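Local coordinates for putative enoyl-CoA hydratase (Streptomyces coelicolor A3, PDB 3G64), which probably catalyses hydration or isomerisation of enoyl-CoA thioesters, as a trimeric member of the crotonase-like enoyl-CoA hydratase/isomerase family, at residues A[55-60]-A[111-116]; A[128-133]-A[158-163]; A[256-261]-A[272-277]. One frame throughout, in Å; residues are numbered along the deposited sequence.

The three contacts follow one another along the chain, each closing before the next opens. Contacts 1 and 2 have centres 19 Å apart on opposite sides of the chain's centre. Contact 1 joins the end of helix 43-58 to the loop leading into strand 116-120, and contact 2, wholly buried, packs helix 127-134 against the turn before helix 162-170. Contact 3 is a surface contact that straps the C-terminal tail to helix 257-267, centred 20 Å from contact 1 and 35 Å from contact 2. All three reach other subunits of the trimer, contact 1 by one residue. A bound zinc ion lies about 12 Å from the side chain of Leu133 in contact 2.

Contact 1. Residues A[55-60]-A[111-116]; sequences ELSRRR and ECPFPV
Pro113 lays its ring against the last turn of helix 43-58: CB meets Arg60, while CG and CD meet Ser57. CB is nearest the guanidinium of Arg60, 3.7 Å from NH1, and sits over one face of that group, offset toward the rim. CG comes next and lies 3.9 Å from the carbonyl O of Ser57. At the far corner, CD is 3.4 Å from Ser57 OG, a hydroxyl that also touches CB of Cys112, a residue modelled in two conformers, and is hydrogen-bonded back to Leu53 O within its own helix. Arg60, exposed and poorly ordered, ends the helix in a Schellman motif, its positive phi turning the chain aside, while Pro113 is the centre of an inverse gamma turn in which Phe114 N bonds to Cys112 O (2.8 Å). The end of helix 43-58 thus packs on the loop that links helix 92-111 to strand 116-120 of the parallel part of the crotonase-fold sheet. Next along the chain, the Phe114 ring has CG set between the backbone N and the carbonyl carbon (chi1 42°). Its tip, CZ, meets Leu56 CB at 3.9 Å in an oblique apolar contact, whereas Ser57 N approaches the ring edge. Leu65 of strand 64-69 touches both Leu56 and Phe114, and Lys228 NZ of helix 221-234 hydrogen-bonds to Phe114 O.

Contact 2. Residues A[128-133]-A[158-163]; sequences GAVLAL and GDMGAA
Val130 overlaps the turn at residues 159-162 with both of its methyls, each on a different part of it. CG1, anti to the backbone N (chi1 -171°), lies 3.6 Å from the carbonyl O of Met160 and 3.9 Å from CG of that selenomethionine. CG2 meets the two ends of the turn, Ala162 CB at 3.8 Å and, more distantly, the carbonyl O of Asp159. Met160 crosses Val130 obliquely. Its CG stands between the backbone N and the carbonyl carbon, close to both CB and CG1 of the valine; the chain bends at the CG-SE bond (chi3 -75°), which puts CE 4.2 Å from Leu131 CD2. Three residues after Val130, Leu133 adds a looser touch, its CD2 lying 4.3 Å from Ala162 O. No hydrogen bond crosses between the segments, so van der Waals packing alone joins them.

The turn is type I', closed by Ala162 N to Asp159 O (3.0 Å). Gly161, at the N-cap position, has a positive phi (96°) at which a CB would jam against the carbonyl O before it. The turn also meets the third subunit: Asp246 OD2 of that chain accepts from Gly161 N, and Gln250 NE2 of that chain bonds to Asp159 OD1. In the crotonase family the start of the equivalent helix helps form the oxyanion hole, so this packing probably lies beside that region. Val106 of helix 92-111 touches Val130 and Met160, and Leu133 meets Leu165, Leu166 and Val169 of helix 162-170, so side chains of helix 127-134, just ahead of strand 137-140, touch both helices.

Contact 3. Residues A[256-261]-A[272-277]; sequences GEDYAE and PKWQGR
Asp258 binds two successive backbone N-H groups of the C-terminal tail, one with each carboxylate oxygen. OD1 takes Gln275 N through its syn lone pair at 2.8 Å, almost straight (174°). OD2 takes Gly276 N at 2.7 Å, also on the syn side but 19° out of the carboxylate plane and more bent. The backbone of the same residue completes the clasp, Asp258 N donating to Arg277 O at 3.0 Å. A water donates to both Asp258 OD1 and Lys273 O, bridging helix and tail. Three residues further along the helix, Glu261 OE2 accepts a third tail N-H, Lys273 N at 2.7 Å, on its anti lone pair. OE2 also forms a salt bridge with Arg270.

Between side chains the charged pair is Glu257 with Arg277. The two run alongside each other and point the same way, with NE donating to Glu257 OE2 at 3.0 Å. The oxygen lies in the guanidinium plane, yet the N-H meets the carboxylate from above its own plane, the two groups being turned 68° apart. Gln275 CB sits over the centre of one guanidinium face.

Apolar and edge contacts fill in around Trp274. CZ3 at the indole edge lies 3.3 Å from Asp258 O, CE3 packs on Asp258 CB, and Pro272 CB covers part of one ring face. Pro220 touches both Asp258 and Trp274, while Arg152 of the second subunit packs on the indole.

In the first turns of helix 257-267, Asp258 and Glu261 thus hold an irregular tail by its main-chain N-H groups, and Glu257 adds the salt bridge to the Arg277 side chain. Those donors, with the helix N-terminus nearby, would probably stabilise the charged form of the buried Asp258.

Contact 1. Residues A[55-60]-A[111-116]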
loop_
_atom_site.group_PDB
_atom_site.type_symbol
_atom_site.label_atom_id
_atom_site.label_comp_id
_atom_site.label_asym_id
_atom_site.label_seq_id
_atom_site.Cartn_x
_atom_site.Cartn_y
_atom_site.Cartn_z
ATOM N N GLU A 55 21.831 -10.358 18.843
ATOM C CA GLU A 55 22.113 -11.552 19.629
ATOM C C GLU A 55 20.963 -12.587 19.605
ATOM O O GLU A 55 21.200 -13.786 19.357
ATOM C CB GLU A 55 22.483 -11.176 21.063
ATOM C CG GLU A 55 22.944 -12.390 21.845
ATOM C CD GLU A 55 23.097 -12.114 23.327
ATOM O OE1 GLU A 55 23.949 -11.257 23.676
ATOM O OE2 GLU A 55 22.366 -12.768 24.127
ATOM N N LEU A 56 19.727 -12.142 19.849
ATOM C CA LEU A 56 18.583 -13.056 19.757
ATOM C C LEU A 56 18.434 -13.637 18.342
ATOM O O LEU A 56 17.982 -14.760 18.166
ATOM C CB LEU A 56 17.284 -12.354 20.145
ATOM C CG LEU A 56 17.240 -11.784 21.555
ATOM C CD1 LEU A 56 15.929 -11.081 21.874
ATOM C CD2 LEU A 56 17.528 -12.898 22.569
ATOM N N SER A 57 18.782 -12.851 17.333
ATOM C CA SER A 57 18.604 -13.281 15.959
ATOM C C SER A 57 19.607 -14.368 15.601
ATOM O O SER A 57 19.236 -15.386 15.033
ATOM C CB SER A 57 18.760 -12.114 14.982
ATOM O OG SER A 57 17.647 -11.231 15.080
ATOM N N ARG A 58 20.869 -14.159 15.957
ATOM C CA ARG A 58 21.905 -15.103 15.578
ATOM C C ARG A 58 21.769 -16.427 16.320
ATOM O O ARG A 58 22.151 -17.468 15.800
ATOM C CB ARG A 58 23.311 -14.492 15.739
ATOM C CG ARG A 58 23.898 -14.600 17.133
ATOM C CD ARG A 58 25.153 -13.732 17.236
ATOM N NE ARG A 58 25.755 -13.808 18.565
ATOM C CZ ARG A 58 26.248 -12.756 19.213
ATOM N NH1 ARG A 58 26.199 -11.543 18.662
ATOM N NH2 ARG A 58 26.767 -12.908 20.428
ATOM N N ARG A 59 21.205 -16.396 17.522
ATOM C CA ARG A 59 21.028 -17.625 18.290
ATOM C C ARG A 59 19.635 -18.238 18.094
ATOM O O ARG A 59 19.344 -19.273 18.668
ATOM C CB ARG A 59 21.299 -17.401 19.787
ATOM C CG ARG A 59 22.671 -16.822 20.114
ATOM C CD ARG A 59 22.835 -16.595 21.614
ATOM N NE ARG A 59 21.555 -16.280 22.246
ATOM C CZ ARG A 59 21.409 -15.837 23.494
ATOM N NH1 ARG A 59 22.474 -15.642 24.262
ATOM N NH2 ARG A 59 20.195 -15.582 23.977
ATOM N N ARG A 60 18.799 -17.606 17.266
ATOM C CA ARG A 60 17.411 -18.030 17.069
ATOM C C ARG A 60 16.834 -18.462 18.423
ATOM O O ARG A 60 16.309 -19.572 18.608
ATOM C CB ARG A 60 17.290 -19.118 15.991
ATOM C CG ARG A 60 15.885 -19.201 15.391
ATOM C CD ARG A 60 15.734 -20.297 14.352
ATOM N NE ARG A 60 16.080 -19.813 13.022
ATOM C CZ ARG A 60 15.215 -19.275 12.159
ATOM N NH1 ARG A 60 13.936 -19.142 12.480
ATOM N NH2 ARG A 60 15.632 -18.869 10.964
ATOM N N GLU A 111 13.564 -7.630 10.499
ATOM C CA GLU A 111 14.284 -8.784 9.955
ATOM C C GLU A 111 14.512 -9.943 10.926
ATOM O O GLU A 111 14.981 -10.994 10.506
ATOM C CB GLU A 111 15.640 -8.358 9.342
ATOM C CG GLU A 111 15.510 -7.613 8.019
ATOM C CD GLU A 111 16.857 -7.218 7.404
ATOM O OE1 GLU A 111 17.917 -7.395 8.042
ATOM O OE2 GLU A 111 16.848 -6.722 6.261
ATOM N N CYS A 112 14.216 -9.755 12.208
ATOM C CA CYS A 112 14.509 -10.789 13.193
ATOM C C CYS A 112 13.575 -11.986 13.009
ATOM O O CYS A 112 12.383 -11.806 12.753
ATOM C CB CYS A 112 14.403 -10.238 14.619
ATOM S SG CYS A 112 12.777 -9.525 15.072
ATOM N N PRO A 113 14.118 -13.209 13.162
ATOM C CA PRO A 113 13.416 -14.459 12.835
ATOM C C PRO A 113 12.358 -14.867 13.882
ATOM O O PRO A 113 12.317 -16.023 14.287
ATOM C CB PRO A 113 14.544 -15.485 12.783
ATOM C CG PRO A 113 15.576 -14.951 13.769
ATOM C CD PRO A 113 15.473 -13.436 13.698
ATOM N N PHE A 114 11.512 -13.929 14.288
ATOM C CA PHE A 114 10.408 -14.197 15.214
ATOM C C PHE A 114 9.547 -12.968 15.203
ATOM O O PHE A 114 10.039 -11.868 14.955
ATOM C CB PHE A 114 10.880 -14.483 16.652
ATOM C CG PHE A 114 11.984 -13.574 17.140
ATOM C CD1 PHE A 114 11.696 -12.315 17.653
ATOM C CD2 PHE A 114 13.315 -13.989 17.086
ATOM C CE1 PHE A 114 12.722 -11.470 18.097
ATOM C CE2 PHE A 114 14.345 -13.171 17.520
ATOM C CZ PHE A 114 14.049 -11.894 18.030
ATOM N N PRO A 115 8.252 -13.151 15.470
ATOM C CA PRO A 115 7.298 -12.045 15.541
ATOM C C PRO A 115 7.591 -11.126 16.728
ATOM O O PRO A 115 7.954 -11.571 17.833
ATOM C CB PRO A 115 5.926 -12.735 15.768
ATOM C CG PRO A 115 6.205 -14.186 15.935
ATOM C CD PRO A 115 7.657 -14.470 15.756
ATOM N N VAL A 116 7.418 -9.838 16.483
ATOM C CA VAL A 116 7.592 -8.835 17.514
ATOM C C VAL A 116 6.237 -8.198 17.759
ATOM O O VAL A 116 5.528 -7.849 16.803
ATOM C CB VAL A 116 8.633 -7.781 17.057
ATOM C CG1 VAL A 116 8.675 -6.592 18.031
ATOM C CG2 VAL A 116 10.006 -8.448 16.916
#

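Contact 2. Residues A[128-133]-A[158-163]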
loop_
_atom_site.group_PDB
_atom_site.type_symbol
_atom_site.label_atom_id
_atom_site.label_comp_id
_atom_site.label_asym_id
_atom_site.label_seq_id
_atom_site.Cartn_x
_atom_site.Cartn_y
_atom_site.Cartn_z
ATOM N N GLY A 128 9.223 6.205 19.535
ATOM C CA GLY A 128 8.279 5.263 20.137
ATOM C C GLY A 128 7.198 4.800 19.163
ATOM O O GLY A 128 6.837 3.622 19.095
ATOM N N ALA A 129 6.689 5.742 18.380
ATOM C CA ALA A 129 5.706 5.412 17.361
ATOM C C ALA A 129 6.336 4.585 16.224
ATOM O O ALA A 129 5.679 3.715 15.656
ATOM C CB ALA A 129 5.072 6.723 16.798
ATOM N N VAL A 130 7.607 4.829 15.893
ATOM C CA VAL A 130 8.198 4.075 14.773
ATOM C C VAL A 130 8.540 2.661 15.195
ATOM O O VAL A 130 8.387 1.721 14.406
ATOM C CB VAL A 130 9.434 4.761 14.130
ATOM C CG1 VAL A 130 9.860 3.994 12.795
ATOM C CG2 VAL A 130 9.120 6.221 13.831
ATOM N N LEU A 131 8.994 2.501 16.435
ATOM C CA LEU A 131 9.215 1.161 16.969
ATOM C C LEU A 131 7.901 0.373 16.972
ATOM O O LEU A 131 7.867 -0.789 16.581
ATOM C CB LEU A 131 9.771 1.251 18.393
ATOM C CG LEU A 131 11.236 1.706 18.440
ATOM C CD1 LEU A 131 11.703 1.795 19.898
ATOM C CD2 LEU A 131 12.123 0.741 17.612
ATOM N N ALA A 132 6.820 1.019 17.382
ATOM C CA ALA A 132 5.510 0.373 17.334
ATOM C C ALA A 132 5.160 -0.011 15.886
ATOM O O ALA A 132 4.726 -1.121 15.608
ATOM C CB ALA A 132 4.437 1.300 17.923
ATOM N N LEU A 133 5.371 0.919 14.964
ATOM C CA LEU A 133 5.029 0.686 13.564
ATOM C C LEU A 133 5.853 -0.472 12.959
ATOM O O LEU A 133 5.380 -1.189 12.081
ATOM C CB LEU A 133 5.290 1.997 12.787
ATOM C CG LEU A 133 4.935 2.106 11.304
ATOM C CD1 LEU A 133 3.419 1.935 11.130
ATOM C CD2 LEU A 133 5.410 3.463 10.777
ATOM N N GLY A 158 10.759 11.362 7.689
ATOM C CA GLY A 158 11.454 10.157 7.249
ATOM C C GLY A 158 12.491 9.779 8.271
ATOM O O GLY A 158 13.691 9.870 8.013
ATOM N N ASP A 159 12.064 9.450 9.475
ATOM C CA ASP A 159 13.049 9.188 10.526
ATOM C C ASP A 159 13.022 7.693 10.778
ATOM O O ASP A 159 11.939 7.122 10.972
ATOM C CB ASP A 159 12.675 9.925 11.834
ATOM C CG ASP A 159 13.747 9.788 12.927
ATOM O OD1 ASP A 159 14.754 10.499 12.870
ATOM O OD2 ASP A 159 13.580 8.981 13.867
HETATM N N MSE A 160 14.200 7.079 10.762
HETATM C CA MSE A 160 14.387 5.661 11.055
HETATM C C MSE A 160 13.373 4.727 10.366
HETATM O O MSE A 160 12.921 3.722 10.934
HETATM C CB MSE A 160 14.462 5.451 12.586
HETATM C CG MSE A 160 13.209 5.839 13.363
HETATM SE SE MSE A 160 13.576 6.047 15.304
HETATM C CE MSE A 160 13.723 4.164 15.824
ATOM N N GLY A 161 13.042 5.038 9.116
ATOM C CA GLY A 161 12.181 4.160 8.334
ATOM C C GLY A 161 10.699 4.501 8.312
ATOM O O GLY A 161 9.930 3.830 7.642
ATOM N N ALA A 162 10.287 5.535 9.034
ATOM C CA ALA A 162 8.862 5.846 9.152
ATOM C C ALA A 162 8.221 6.178 7.804
ATOM O O ALA A 162 7.090 5.835 7.566
ATOM C CB ALA A 162 8.650 7.015 10.127
ATOM N N ALA A 163 8.941 6.859 6.926
ATOM C CA ALA A 163 8.348 7.241 5.655
ATOM C C ALA A 163 8.316 6.062 4.674
ATOM O O ALA A 163 7.593 6.102 3.662
ATOM C CB ALA A 163 9.088 8.430 5.032
#

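Contact 3. Residues A[256-261]-A[272-277]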
loop_
_atom_site.group_PDB
_atom_site.type_symbol
_atom_site.label_atom_id
_atom_site.label_comp_id
_atom_site.label_asym_id
_atom_site.label_seq_id
_atom_site.Cartn_x
_atom_site.Cartn_y
_atom_site.Cartn_z
ATOM N N GLY A 256 9.816 -30.129 6.082
ATOM C CA GLY A 256 9.915 -29.935 7.521
ATOM C C GLY A 256 9.029 -30.888 8.321
ATOM O O GLY A 256 8.025 -31.388 7.818
ATOM N N GLU A 257 9.414 -31.144 9.565
ATOM C CA GLU A 257 8.603 -31.947 10.478
ATOM C C GLU A 257 7.204 -31.406 10.689
ATOM O O GLU A 257 6.262 -32.177 10.891
ATOM C CB GLU A 257 9.262 -32.027 11.844
ATOM C CG GLU A 257 10.481 -32.911 11.901
ATOM C CD GLU A 257 11.046 -33.003 13.312
ATOM O OE1 GLU A 257 10.248 -33.046 14.293
ATOM O OE2 GLU A 257 12.292 -33.027 13.433
ATOM N N ASP A 258 7.060 -30.084 10.682
ATOM C CA ASP A 258 5.786 -29.482 11.093
ATOM C C ASP A 258 4.686 -29.713 10.062
ATOM O O ASP A 258 3.536 -29.985 10.410
ATOM C CB ASP A 258 5.942 -27.991 11.428
ATOM C CG ASP A 258 6.553 -27.784 12.798
ATOM O OD1 ASP A 258 6.676 -28.773 13.567
ATOM O OD2 ASP A 258 6.918 -26.647 13.133
ATOM N N TYR A 259 5.044 -29.636 8.789
ATOM C CA TYR A 259 4.091 -29.924 7.735
ATOM C C TYR A 259 3.653 -31.387 7.814
ATOM O O TYR A 259 2.476 -31.675 7.668
ATOM C CB TYR A 259 4.757 -29.687 6.399
ATOM C CG TYR A 259 3.907 -29.889 5.163
ATOM C CD1 TYR A 259 2.746 -29.141 4.953
ATOM C CD2 TYR A 259 4.315 -30.775 4.165
ATOM C CE1 TYR A 259 2.016 -29.284 3.787
ATOM C CE2 TYR A 259 3.604 -30.918 2.989
ATOM C CZ TYR A 259 2.461 -30.178 2.804
ATOM O OH TYR A 259 1.763 -30.327 1.639
ATOM N N ALA A 260 4.601 -32.300 8.032
ATOM C CA ALA A 260 4.258 -33.727 8.150
ATOM C C ALA A 260 3.368 -33.939 9.382
ATOM O O ALA A 260 2.376 -34.684 9.340
ATOM C CB ALA A 260 5.512 -34.596 8.221
ATOM N N GLU A 261 3.703 -33.255 10.468
ATOM C CA GLU A 261 2.936 -33.399 11.691
ATOM C C GLU A 261 1.520 -32.874 11.494
ATOM O O GLU A 261 0.564 -33.440 12.044
ATOM C CB GLU A 261 3.636 -32.755 12.885
ATOM C CG GLU A 261 2.731 -32.494 14.112
ATOM C CD GLU A 261 2.284 -33.769 14.887
ATOM O OE1 GLU A 261 2.568 -34.905 14.463
ATOM O OE2 GLU A 261 1.658 -33.605 15.953
ATOM N N PRO A 272 -1.976 -30.962 16.649
ATOM C CA PRO A 272 -0.595 -31.167 16.191
ATOM C C PRO A 272 0.342 -30.751 17.296
ATOM O O PRO A 272 -0.003 -29.867 18.055
ATOM C CB PRO A 272 -0.456 -30.207 15.007
ATOM C CG PRO A 272 -1.801 -29.593 14.788
ATOM C CD PRO A 272 -2.594 -29.770 16.055
ATOM N N LYS A 273 1.491 -31.391 17.406
ATOM C CA LYS A 273 2.521 -30.913 18.315
ATOM C C LYS A 273 3.663 -30.327 17.466
ATOM O O LYS A 273 4.461 -31.059 16.873
ATOM C CB LYS A 273 3.031 -32.041 19.211
ATOM C CG LYS A 273 2.018 -32.481 20.281
ATOM C CD LYS A 273 2.507 -33.690 21.084
ATOM C CE LYS A 273 1.481 -34.110 22.138
ATOM N NZ LYS A 273 2.082 -34.918 23.241
ATOM N N TRP A 274 3.716 -29.001 17.389
ATOM C CA TRP A 274 4.712 -28.326 16.543
ATOM C C TRP A 274 6.107 -28.381 17.149
ATOM O O TRP A 274 6.256 -28.353 18.368
ATOM C CB TRP A 274 4.321 -26.870 16.341
ATOM C CG TRP A 274 2.911 -26.655 15.870
ATOM C CD1 TRP A 274 1.903 -26.050 16.569
ATOM C CD2 TRP A 274 2.342 -27.048 14.608
ATOM N NE1 TRP A 274 0.759 -26.015 15.812
ATOM C CE2 TRP A 274 1.002 -26.616 14.605
ATOM C CE3 TRP A 274 2.843 -27.694 13.477
ATOM C CZ2 TRP A 274 0.156 -26.821 13.516
ATOM C CZ3 TRP A 274 2.008 -27.881 12.394
ATOM C CH2 TRP A 274 0.685 -27.445 12.418
ATOM N N GLN A 275 7.127 -28.427 16.294
ATOM C CA GLN A 275 8.523 -28.384 16.741
ATOM C C GLN A 275 9.329 -27.207 16.144
ATOM O O GLN A 275 10.467 -26.974 16.552
ATOM C CB GLN A 275 9.246 -29.686 16.373
ATOM C CG GLN A 275 8.633 -30.963 16.942
ATOM C CD GLN A 275 8.863 -31.090 18.433
ATOM O OE1 GLN A 275 9.748 -30.439 18.989
ATOM N NE2 GLN A 275 8.062 -31.927 19.092
ATOM N N GLY A 276 8.773 -26.512 15.153
ATOM C CA GLY A 276 9.481 -25.397 14.515
ATOM C C GLY A 276 10.641 -25.827 13.630
ATOM O O GLY A 276 11.668 -25.158 13.591
ATOM N N ARG A 277 10.474 -26.956 12.930
ATOM C CA ARG A 277 11.472 -27.494 12.015
ATOM C C ARG A 277 10.824 -28.551 11.106
ATOM O O ARG A 277 9.593 -28.550 10.960
ATOM C CB ARG A 277 12.648 -28.100 12.782
ATOM C CG ARG A 277 12.250 -29.171 13.794
ATOM C CD ARG A 277 13.459 -29.870 14.407
ATOM N NE ARG A 277 13.038 -30.864 15.388
ATOM C CZ ARG A 277 13.087 -30.690 16.706
ATOM N NH1 ARG A 277 12.665 -31.653 17.518
ATOM N NH2 ARG A 277 13.566 -29.559 17.215
HETATM O O HOH W 1 6.250 -31.268 14.501
#